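PDB 3F8T: predicted ATPase involved in replication control, Cdc46/Mcm family from Methanopyrus kandleri AV19, which probably acts as an ATP-dependent single-stranded DNA helicase of the MCM type in DNA replication. Local coordinates for residues V55-R60 against V96-L101; V37-F42 against L59-S64; D65-I70 against G100-F105; G116-I121 against L164-S169. The protein carries 2 engineered substitutions. One frame throughout, in Å; residues are numbered along the deposited sequence.

Contact 1 of 4, residues V55-R60 against V96-L101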
# COMPACT_ATOMS: atom_id res chain seq x y z
N VAL A 55 -30.02 -13.42 1.21
CA VAL A 55 -30.78 -13.22 0.00
C VAL A 55 -30.07 -12.11 -0.77
O VAL A 55 -29.59 -11.14 -0.19
CB VAL A 55 -32.25 -12.88 0.32
CG1 VAL A 55 -33.06 -12.81 -0.95
CG2 VAL A 55 -32.83 -13.96 1.23
N VAL A 56 -29.96 -12.29 -2.09
CA VAL A 56 -29.13 -11.41 -2.91
C VAL A 56 -29.97 -10.72 -3.97
O VAL A 56 -30.73 -11.38 -4.69
CB VAL A 56 -27.96 -12.20 -3.58
CG1 VAL A 56 -27.36 -11.43 -4.73
CG2 VAL A 56 -26.87 -12.52 -2.55
N LEU A 57 -29.84 -9.40 -4.07
CA LEU A 57 -30.43 -8.66 -5.17
C LEU A 57 -29.33 -8.12 -6.06
O LEU A 57 -28.56 -7.27 -5.64
CB LEU A 57 -31.34 -7.52 -4.69
CG LEU A 57 -31.88 -6.53 -5.75
CD1 LEU A 57 -32.69 -7.23 -6.86
CD2 LEU A 57 -32.71 -5.45 -5.09
N ASP A 58 -29.26 -8.63 -7.29
CA ASP A 58 -28.33 -8.11 -8.27
C ASP A 58 -29.05 -7.04 -9.08
O ASP A 58 -29.95 -7.35 -9.90
CB ASP A 58 -27.78 -9.22 -9.18
CG ASP A 58 -26.62 -8.75 -10.04
OD1 ASP A 58 -26.70 -7.62 -10.56
OD2 ASP A 58 -25.63 -9.49 -10.21
N LEU A 59 -28.67 -5.79 -8.83
CA LEU A 59 -29.31 -4.62 -9.42
C LEU A 59 -29.22 -4.53 -10.93
O LEU A 59 -30.03 -3.84 -11.57
CB LEU A 59 -28.73 -3.35 -8.78
CG LEU A 59 -29.04 -3.21 -7.28
CD1 LEU A 59 -28.27 -2.03 -6.67
CD2 LEU A 59 -30.55 -3.05 -7.07
N ARG A 60 -28.25 -5.22 -11.53
CA ARG A 60 -28.12 -5.24 -13.00
C ARG A 60 -29.25 -6.03 -13.63
O ARG A 60 -29.46 -5.95 -14.85
CB ARG A 60 -26.82 -5.91 -13.42
CG ARG A 60 -25.58 -5.32 -12.90
CD ARG A 60 -24.75 -6.52 -12.45
NE ARG A 60 -23.37 -6.22 -12.20
CZ ARG A 60 -22.61 -6.88 -11.34
NH1 ARG A 60 -23.11 -7.88 -10.60
NH2 ARG A 60 -21.36 -6.52 -11.20
N VAL A 96 -29.54 -9.60 3.84
CA VAL A 96 -29.75 -9.16 2.47
C VAL A 96 -28.46 -8.55 1.94
O VAL A 96 -27.78 -7.78 2.64
CB VAL A 96 -30.93 -8.15 2.36
CG1 VAL A 96 -30.97 -7.48 0.99
CG2 VAL A 96 -32.26 -8.86 2.64
N ARG A 97 -28.11 -8.90 0.71
CA ARG A 97 -26.93 -8.35 0.06
C ARG A 97 -27.36 -7.76 -1.27
O ARG A 97 -28.31 -8.24 -1.90
CB ARG A 97 -25.87 -9.44 -0.16
CG ARG A 97 -25.32 -10.08 1.13
CD ARG A 97 -24.46 -9.12 1.97
NE ARG A 97 -23.89 -9.77 3.15
CZ ARG A 97 -24.31 -9.59 4.40
NH1 ARG A 97 -25.32 -8.77 4.67
NH2 ARG A 97 -23.71 -10.24 5.40
N PHE A 98 -26.66 -6.71 -1.68
CA PHE A 98 -26.89 -6.14 -2.99
C PHE A 98 -25.62 -6.30 -3.82
O PHE A 98 -24.50 -6.14 -3.32
CB PHE A 98 -27.26 -4.65 -2.88
CG PHE A 98 -28.49 -4.38 -2.06
CD1 PHE A 98 -28.41 -4.23 -0.67
CD2 PHE A 98 -29.74 -4.23 -2.67
CE1 PHE A 98 -29.55 -3.96 0.10
CE2 PHE A 98 -30.89 -3.96 -1.91
CZ PHE A 98 -30.79 -3.83 -0.52
N ARG A 99 -25.81 -6.63 -5.10
CA ARG A 99 -24.71 -6.70 -6.05
C ARG A 99 -25.03 -5.76 -7.20
O ARG A 99 -26.20 -5.40 -7.42
CB ARG A 99 -24.54 -8.14 -6.57
CG ARG A 99 -24.46 -9.22 -5.47
CD ARG A 99 -23.15 -9.14 -4.67
NE ARG A 99 -23.27 -9.68 -3.31
CZ ARG A 99 -23.09 -10.96 -2.97
NH1 ARG A 99 -22.80 -11.87 -3.89
NH2 ARG A 99 -23.22 -11.33 -1.70
N GLY A 100 -23.99 -5.37 -7.94
CA GLY A 100 -24.17 -4.63 -9.17
C GLY A 100 -24.64 -3.20 -8.99
O GLY A 100 -25.52 -2.74 -9.71
N LEU A 101 -24.05 -2.50 -8.02
CA LEU A 101 -24.29 -1.07 -7.83
C LEU A 101 -24.05 -0.29 -9.11
O LEU A 101 -23.02 -0.50 -9.75
CB LEU A 101 -23.35 -0.50 -6.74
CG LEU A 101 -23.73 -0.67 -5.27
CD1 LEU A 101 -23.87 -2.15 -4.91
CD2 LEU A 101 -22.68 0.01 -4.38
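V55-D58 and V96-R99 are the two strands of a small parallel sheet in the N-terminal MCM domain, with V55 paired to V96 and D58 to R99. Helices 64-72 and 74-88 connect them. The strand axes run 22° apart. V55 O accepts from R97 N at 2.8 Å, and L57 N donates to R97 O at 2.9 Å. R99 N then donates to L57 O at 2.9 Å. L59 N prolongs the pattern into the 3-10 turn, bonding to R99 O at 2.9 Å. On the face of V56 and R97, R99 folds back over V56. Its CG is anti to the carbonyl carbon (chi1 -50°) and lies 3.7 Å from V56 CG1. V56 CG2 sits over one face of the R99 guanidinium, towards its rim. R99 NE forms a salt bridge with E176. On the face of L57 and F98, L57 CD2 meets the F98 ring at CE2, 4.0 Å away. Helix 74-88 packs against this face, with E78 touching F98 and L81 touching V96. At the end of the strand, D58 OD1 accepts from R60 N in an Asx turn. D58 OD2 takes R60 NH1 at 3.0 Å in a salt bridge, close to the guanidinium plane. This guanidinium lies with its centre over G100 CA, 3.4 Å from its plane. G100 has positive phi, and a CB there would run into R60 CD and D58 OD1. The D58 carboxylate thus probably holds the R60 guanidinium flat over a backbone that has no side chain to push it off.

Contact 2 of 4, residues V37-F42 against L59-S64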
# COMPACT_ATOMS: atom_id res chain seq x y z
N VAL A 37 -38.48 -9.22 -6.61
CA VAL A 37 -38.73 -10.64 -6.36
C VAL A 37 -38.71 -11.49 -7.64
O VAL A 37 -38.45 -12.69 -7.59
CB VAL A 37 -40.05 -10.82 -5.57
CG1 VAL A 37 -40.47 -12.26 -5.51
CG2 VAL A 37 -39.87 -10.25 -4.17
N ARG A 38 -38.98 -10.85 -8.78
CA ARG A 38 -38.92 -11.54 -10.07
C ARG A 38 -37.50 -11.83 -10.57
O ARG A 38 -37.32 -12.64 -11.47
CB ARG A 38 -39.66 -10.73 -11.14
CG ARG A 38 -41.18 -10.78 -11.12
CD ARG A 38 -41.65 -9.83 -12.20
NE ARG A 38 -43.10 -9.64 -12.30
CZ ARG A 38 -43.66 -8.53 -12.79
NH1 ARG A 38 -42.89 -7.52 -13.20
NH2 ARG A 38 -44.97 -8.40 -12.86
N THR A 39 -36.50 -11.16 -9.99
CA THR A 39 -35.12 -11.32 -10.44
C THR A 39 -34.59 -12.72 -10.16
O THR A 39 -34.99 -13.36 -9.17
CB THR A 39 -34.16 -10.28 -9.80
OG1 THR A 39 -34.17 -10.42 -8.38
CG2 THR A 39 -34.55 -8.85 -10.19
N GLU A 40 -33.71 -13.21 -11.03
CA GLU A 40 -33.11 -14.54 -10.85
C GLU A 40 -32.29 -14.60 -9.56
O GLU A 40 -32.44 -15.54 -8.80
CB GLU A 40 -32.25 -14.96 -12.05
CG GLU A 40 -32.35 -16.46 -12.33
CD GLU A 40 -31.13 -17.04 -13.04
OE1 GLU A 40 -30.50 -16.31 -13.86
OE2 GLU A 40 -30.79 -18.22 -12.78
N SER A 41 -31.48 -13.57 -9.32
CA SER A 41 -30.65 -13.45 -8.10
C SER A 41 -31.48 -13.68 -6.85
O SER A 41 -31.12 -14.47 -5.98
CB SER A 41 -29.97 -12.07 -8.02
OG SER A 41 -30.92 -11.00 -8.15
N PHE A 42 -32.61 -12.98 -6.79
CA PHE A 42 -33.47 -13.02 -5.63
C PHE A 42 -34.14 -14.37 -5.44
O PHE A 42 -34.10 -14.91 -4.33
CB PHE A 42 -34.55 -11.93 -5.69
CG PHE A 42 -35.26 -11.74 -4.40
CD1 PHE A 42 -34.78 -10.84 -3.45
CD2 PHE A 42 -36.41 -12.46 -4.11
CE1 PHE A 42 -35.44 -10.66 -2.24
CE2 PHE A 42 -37.07 -12.29 -2.90
CZ PHE A 42 -36.58 -11.39 -1.97
N LEU A 59 -28.67 -5.79 -8.83
CA LEU A 59 -29.31 -4.62 -9.42
C LEU A 59 -29.22 -4.53 -10.93
O LEU A 59 -30.03 -3.84 -11.57
CB LEU A 59 -28.73 -3.35 -8.78
CG LEU A 59 -29.04 -3.21 -7.28
CD1 LEU A 59 -28.27 -2.03 -6.67
CD2 LEU A 59 -30.55 -3.05 -7.07
N ARG A 60 -28.25 -5.22 -11.53
CA ARG A 60 -28.12 -5.24 -13.00
C ARG A 60 -29.25 -6.03 -13.63
O ARG A 60 -29.46 -5.95 -14.85
CB ARG A 60 -26.82 -5.91 -13.42
CG ARG A 60 -25.58 -5.32 -12.90
CD ARG A 60 -24.75 -6.52 -12.45
NE ARG A 60 -23.37 -6.22 -12.20
CZ ARG A 60 -22.61 -6.88 -11.34
NH1 ARG A 60 -23.11 -7.88 -10.60
NH2 ARG A 60 -21.36 -6.52 -11.20
N GLU A 61 -29.95 -6.81 -12.81
CA GLU A 61 -31.08 -7.63 -13.28
C GLU A 61 -32.36 -6.81 -13.38
O GLU A 61 -33.41 -7.33 -13.77
CB GLU A 61 -31.28 -8.88 -12.39
CG GLU A 61 -30.15 -9.92 -12.54
CD GLU A 61 -30.25 -11.14 -11.60
OE1 GLU A 61 -31.22 -11.28 -10.83
OE2 GLU A 61 -29.32 -11.98 -11.66
N LEU A 62 -32.26 -5.52 -13.05
CA LEU A 62 -33.37 -4.57 -13.10
C LEU A 62 -33.14 -3.41 -14.06
O LEU A 62 -31.99 -3.08 -14.39
CB LEU A 62 -33.64 -4.00 -11.70
CG LEU A 62 -34.08 -4.99 -10.62
CD1 LEU A 62 -34.15 -4.33 -9.28
CD2 LEU A 62 -35.43 -5.59 -10.98
N ASP A 63 -34.23 -2.77 -14.48
CA ASP A 63 -34.19 -1.49 -15.19
C ASP A 63 -33.22 -0.53 -14.51
O ASP A 63 -33.25 -0.37 -13.28
CB ASP A 63 -35.60 -0.87 -15.22
CG ASP A 63 -35.60 0.59 -15.66
OD1 ASP A 63 -35.56 0.86 -16.89
OD2 ASP A 63 -35.66 1.48 -14.79
N SER A 64 -32.39 0.14 -15.31
CA SER A 64 -31.32 1.00 -14.79
C SER A 64 -31.80 2.11 -13.89
O SER A 64 -31.16 2.43 -12.88
CB SER A 64 -30.52 1.60 -15.95
OG SER A 64 -29.69 0.61 -16.53
O HOH W 1 -29.14 -13.48 -13.91
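E61 reaches across to T39 and S41, and its carboxylate meets the first turn of helix 40-47. The E61 chain is extended beyond CG, which brings its CD and so its carboxylate up to S41. OE1 accepts two bonds from that residue. S41 N donates at 2.8 Å, nearly straight at 165°, to the syn lone pair. S41 OG donates at 2.7 Å and comes from well above the carboxylate plane, 54° out of it. S41 OG can do this because it lies between the backbone N and the carbonyl carbon (chi1 53°). The same hydroxyl oxygen accepts from D58 N, so it ties the helix start to strand 55-58 as well. An alanine in place of S41 would probably leave D58 N without this acceptor and E61 OE1 with the backbone N-H of S41 alone, making the carboxylate easier to turn. T39 crosses the E61 chain obliquely and meets L62 at about a right angle. Its CB is 3.3 Å from E61 OE1, and its CG2 presses on L62 CD2 at 3.5 Å, tighter than usual. T39 is the N-cap of the helix: its OG1 accepts a weak bond from F42 N, and it also bonds to I36 O. E61 OE2 takes a bond of 2.7 Å from a water that also donates to E40 OE1 at 3.1 Å. E40 OE1 and E61 OE2 stay 5.0 Å apart, and the water would soften the repulsion between them. The positive end of the helix and the two donors of S41 are likely to favour the charged form of E61 at this surface contact.

Contact 3 of 4, residues D65-I70 against G100-F105; sequences DLASWI and GLPHRF
S68 O accepts a hydrogen bond from T72 OG1, and F105 CZ comes to 3.6 Å from the same oxygen across the contact. The F105 ring also meets the S68 side chain. S68 OG, anti to the backbone N (chi1 -175°), lies at the ring edge, in plane, 3.8 Å from F105 CE1. S68 OG is 3.9 Å from R104 NH1, which is too long for a bond. No hydrogen bond crosses this contact; the fit is one of shape. The other partner on the helix side is A67, whose CB meets P102 CG at 4.1 Å. P102 CG also lies 4.1 Å from S68 N, so one ring carbon of P102 touches both A67 and the backbone of S68. Helix 64-72 belongs to the N-terminal domain, and G100-F105 is part of the link from strand 96-99 to the first strand of the OB fold, 118-130. The link closes into a 3-10 turn in which F105 N donates to P102 O at 3.0 Å. P102 O also lies at the edge of the F105 ring, in its plane. F105 CG is anti to the carbonyl carbon (chi1 -61°), and beyond it the ring runs to the helix, where it touches A71 and T72 too. R104 folds back over this ring. F105 CZ stands 3.7 Å above the guanidinium plane, over its centre. R104 NE is 3.9 Å above the F105 ring, towards its rim. An alanine in place of F105 would probably open a gap beside S68 and leave the R104 guanidinium without the ring it lies against, free to swing.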
# COMPACT_ATOMS: atom_id res chain seq x y z
N ASP A 65 -32.91 2.73 -14.27
CA ASP A 65 -33.51 3.79 -13.45
C ASP A 65 -34.05 3.22 -12.13
O ASP A 65 -33.95 3.85 -11.09
CB ASP A 65 -34.59 4.53 -14.22
CG ASP A 65 -34.03 5.30 -15.42
OD1 ASP A 65 -32.83 5.66 -15.42
OD2 ASP A 65 -34.79 5.55 -16.37
N LEU A 66 -34.60 2.01 -12.19
CA LEU A 66 -35.04 1.33 -10.96
C LEU A 66 -33.86 0.95 -10.08
O LEU A 66 -33.92 1.13 -8.86
CB LEU A 66 -35.90 0.09 -11.28
CG LEU A 66 -36.42 -0.69 -10.06
CD1 LEU A 66 -37.19 0.18 -9.05
CD2 LEU A 66 -37.26 -1.91 -10.45
N ALA A 67 -32.79 0.42 -10.69
CA ALA A 67 -31.57 0.07 -9.97
C ALA A 67 -31.08 1.30 -9.20
O ALA A 67 -30.77 1.24 -8.01
CB ALA A 67 -30.49 -0.44 -10.96
N SER A 68 -31.05 2.42 -9.90
CA SER A 68 -30.65 3.69 -9.33
C SER A 68 -31.56 4.12 -8.17
O SER A 68 -31.07 4.53 -7.12
CB SER A 68 -30.65 4.75 -10.43
OG SER A 68 -30.15 5.96 -9.93
N TRP A 69 -32.87 4.02 -8.36
CA TRP A 69 -33.85 4.41 -7.33
C TRP A 69 -33.65 3.55 -6.08
O TRP A 69 -33.72 4.05 -4.95
CB TRP A 69 -35.27 4.21 -7.86
CG TRP A 69 -36.33 4.80 -6.95
CD1 TRP A 69 -36.87 6.06 -7.03
CD2 TRP A 69 -36.96 4.17 -5.84
NE1 TRP A 69 -37.80 6.25 -6.04
CE2 TRP A 69 -37.89 5.10 -5.29
CE3 TRP A 69 -36.86 2.89 -5.26
CZ2 TRP A 69 -38.68 4.80 -4.18
CZ3 TRP A 69 -37.65 2.59 -4.16
CH2 TRP A 69 -38.56 3.55 -3.63
N ILE A 70 -33.42 2.26 -6.30
CA ILE A 70 -33.25 1.32 -5.19
C ILE A 70 -32.01 1.68 -4.38
O ILE A 70 -32.07 1.73 -3.15
CB ILE A 70 -33.22 -0.15 -5.68
CG1 ILE A 70 -34.62 -0.56 -6.16
CG2 ILE A 70 -32.76 -1.08 -4.56
CD1 ILE A 70 -34.68 -1.93 -6.85
N GLY A 100 -23.99 -5.37 -7.94
CA GLY A 100 -24.17 -4.63 -9.17
C GLY A 100 -24.64 -3.20 -8.99
O GLY A 100 -25.52 -2.74 -9.71
N LEU A 101 -24.05 -2.50 -8.02
CA LEU A 101 -24.29 -1.07 -7.83
C LEU A 101 -24.05 -0.29 -9.11
O LEU A 101 -23.02 -0.50 -9.75
CB LEU A 101 -23.35 -0.50 -6.74
CG LEU A 101 -23.73 -0.67 -5.27
CD1 LEU A 101 -23.87 -2.15 -4.91
CD2 LEU A 101 -22.68 0.01 -4.38
N PRO A 102 -24.99 0.59 -9.49
CA PRO A 102 -24.69 1.55 -10.56
C PRO A 102 -23.41 2.33 -10.25
O PRO A 102 -23.10 2.60 -9.08
CB PRO A 102 -25.91 2.48 -10.54
CG PRO A 102 -27.02 1.63 -10.03
CD PRO A 102 -26.37 0.74 -8.99
N HIS A 103 -22.68 2.69 -11.30
CA HIS A 103 -21.32 3.19 -11.18
C HIS A 103 -21.16 4.41 -10.26
O HIS A 103 -20.16 4.52 -9.55
CB HIS A 103 -20.71 3.46 -12.56
CG HIS A 103 -19.25 3.79 -12.52
ND1 HIS A 103 -18.27 2.82 -12.43
CD2 HIS A 103 -18.61 4.98 -12.53
CE1 HIS A 103 -17.08 3.40 -12.41
NE2 HIS A 103 -17.26 4.71 -12.47
N ARG A 104 -22.16 5.29 -10.27
CA ARG A 104 -22.11 6.51 -9.47
C ARG A 104 -22.21 6.28 -7.95
O ARG A 104 -21.88 7.17 -7.17
CB ARG A 104 -23.18 7.52 -9.92
CG ARG A 104 -24.59 7.01 -9.78
CD ARG A 104 -25.64 8.12 -9.88
NE ARG A 104 -25.81 8.83 -8.61
CZ ARG A 104 -26.98 9.29 -8.17
NH1 ARG A 104 -28.09 9.10 -8.88
NH2 ARG A 104 -27.04 9.93 -7.00
N PHE A 105 -22.66 5.09 -7.55
CA PHE A 105 -22.76 4.76 -6.12
C PHE A 105 -21.51 4.05 -5.59
O PHE A 105 -21.42 3.72 -4.40
CB PHE A 105 -24.01 3.90 -5.84
CG PHE A 105 -25.31 4.58 -6.19
CD1 PHE A 105 -25.84 4.48 -7.48
CD2 PHE A 105 -26.01 5.32 -5.24
CE1 PHE A 105 -27.05 5.12 -7.81
CE2 PHE A 105 -27.21 5.95 -5.56
CZ PHE A 105 -27.73 5.85 -6.85

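Contact 4 of 4, residues G116-I121 against L164-S169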
# COMPACT_ATOMS: atom_id res chain seq x y z
N GLY A 116 -28.96 7.51 3.57
CA GLY A 116 -30.05 6.61 3.19
C GLY A 116 -29.75 5.67 2.03
O GLY A 116 -30.50 4.72 1.81
N ALA A 117 -28.65 5.92 1.32
CA ALA A 117 -28.30 5.23 0.08
C ALA A 117 -27.35 4.04 0.25
O ALA A 117 -26.50 4.02 1.17
CB ALA A 117 -27.70 6.22 -0.91
N LEU A 118 -27.49 3.07 -0.64
CA LEU A 118 -26.53 1.98 -0.80
C LEU A 118 -25.35 2.51 -1.60
O LEU A 118 -25.52 3.06 -2.69
CB LEU A 118 -27.17 0.80 -1.55
CG LEU A 118 -26.22 -0.33 -1.96
CD1 LEU A 118 -25.82 -1.15 -0.74
CD2 LEU A 118 -26.92 -1.19 -2.99
N ILE A 119 -24.15 2.34 -1.04
CA ILE A 119 -22.93 2.83 -1.67
C ILE A 119 -21.79 1.86 -1.40
O ILE A 119 -21.90 0.98 -0.53
CB ILE A 119 -22.53 4.26 -1.16
CG1 ILE A 119 -21.97 4.19 0.27
CG2 ILE A 119 -23.72 5.24 -1.26
CD1 ILE A 119 -21.12 5.38 0.67
N SER A 120 -20.67 2.03 -2.12
CA SER A 120 -19.41 1.46 -1.64
C SER A 120 -18.40 2.57 -1.38
O SER A 120 -18.48 3.65 -2.00
CB SER A 120 -18.85 0.40 -2.60
OG SER A 120 -18.08 0.98 -3.64
N ILE A 121 -17.52 2.33 -0.42
CA ILE A 121 -16.33 3.16 -0.24
C ILE A 121 -15.10 2.29 -0.43
O ILE A 121 -15.18 1.07 -0.30
CB ILE A 121 -16.30 3.88 1.15
CG1 ILE A 121 -16.28 2.89 2.33
CG2 ILE A 121 -17.46 4.86 1.25
CD1 ILE A 121 -15.91 3.52 3.69
N LEU A 164 -19.16 -2.25 1.11
CA LEU A 164 -20.50 -1.96 0.65
C LEU A 164 -21.38 -1.78 1.88
O LEU A 164 -21.24 -2.50 2.86
CB LEU A 164 -20.99 -3.12 -0.18
CG LEU A 164 -21.78 -2.73 -1.41
CD1 LEU A 164 -21.18 -3.42 -2.62
CD2 LEU A 164 -23.22 -3.14 -1.19
N GLY A 165 -22.30 -0.82 1.81
CA GLY A 165 -23.15 -0.54 2.95
C GLY A 165 -24.22 0.49 2.68
O GLY A 165 -24.32 1.02 1.59
N ILE A 166 -25.00 0.77 3.71
CA ILE A 166 -26.01 1.81 3.62
C ILE A 166 -25.63 2.96 4.59
O ILE A 166 -25.30 2.72 5.75
CB ILE A 166 -27.43 1.25 3.90
CG1 ILE A 166 -27.84 0.27 2.77
CG2 ILE A 166 -28.44 2.39 3.95
CD1 ILE A 166 -29.05 -0.61 3.12
N VAL A 167 -25.65 4.19 4.09
CA VAL A 167 -25.27 5.36 4.87
C VAL A 167 -26.41 5.74 5.81
O VAL A 167 -27.55 5.86 5.38
CB VAL A 167 -24.96 6.57 3.97
CG1 VAL A 167 -24.55 7.81 4.79
CG2 VAL A 167 -23.89 6.22 2.96
N ARG A 168 -26.10 5.89 7.10
CA ARG A 168 -27.06 6.36 8.08
C ARG A 168 -26.40 7.39 8.98
O ARG A 168 -25.54 7.05 9.81
CB ARG A 168 -27.63 5.20 8.90
CG ARG A 168 -28.47 4.23 8.07
CD ARG A 168 -29.30 3.30 8.93
NE ARG A 168 -30.19 2.47 8.11
CZ ARG A 168 -29.83 1.32 7.53
NH1 ARG A 168 -28.59 0.86 7.64
NH2 ARG A 168 -30.73 0.64 6.82
N SER A 169 -26.78 8.66 8.79
CA SER A 169 -26.25 9.79 9.55
C SER A 169 -24.72 9.79 9.64
O SER A 169 -24.14 9.59 10.71
CB SER A 169 -26.88 9.87 10.94
OG SER A 169 -28.30 9.98 10.84
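I166 CG2 lies 3.8 Å above one face of the R168 guanidinium, towards its rim, and touches G116 O and A117 O across the contact. R168 NH1 has a long, weak ion pair with D173. The two segments are neighbouring antiparallel strands of the OB fold, 118-130 and 160-168. They are strongly twisted, with their short axes at 121°. I119 and G165 form the hydrogen-bonded pair. I119 N donates to G165 O at 2.9 Å, and G165 N donates back to I119 O at 3.0 Å. L118 with I166 and S120 with L164 are the non-hydrogen-bonded pairs beside it. On their face, L118 CD1 and L164 CD2 are 3.3 Å apart, too tight for two methyls. L164 also has chi1 at -140°, away from a staggered position, so the exact placing of that leucine is doubtful. L118 and I166 go on to touch A74 of helix 74-88. On the other face, I119 CD1 packs on V167 CG2 at 3.7 Å, and L172 touches both residues. S120 OG turns to E162 and to R107 N. Just before strand 118-130, V167 N donates to A117 O at 3.0 Å. One residue earlier, G116 N donates to V167 O at 2.8 Å, from 37° above the carbonyl plane.

How the contacts relate
Contacts 1 and 2 share L59 and R60, and their centres are 8 Å apart. V55 CG1 packs on F42 CE1 at 3.5 Å between them. Contact 3 shares G100 and L101 with contact 1, at 10 Å between centres. There L59 CD1 approaches P102 CD to 4.1 Å. Contact 4 belongs to the OB fold and lies 12 Å from contact 3 and 14 Å from contact 1, centre to centre. F105 O and S120 N, 2.9 Å apart, probably bond contact 3 to contact 4, while F98 CB and L118 CD2, at 3.5 Å, pack contact 1 on it. L118 thus sits where the N-terminal domain meets the OB fold.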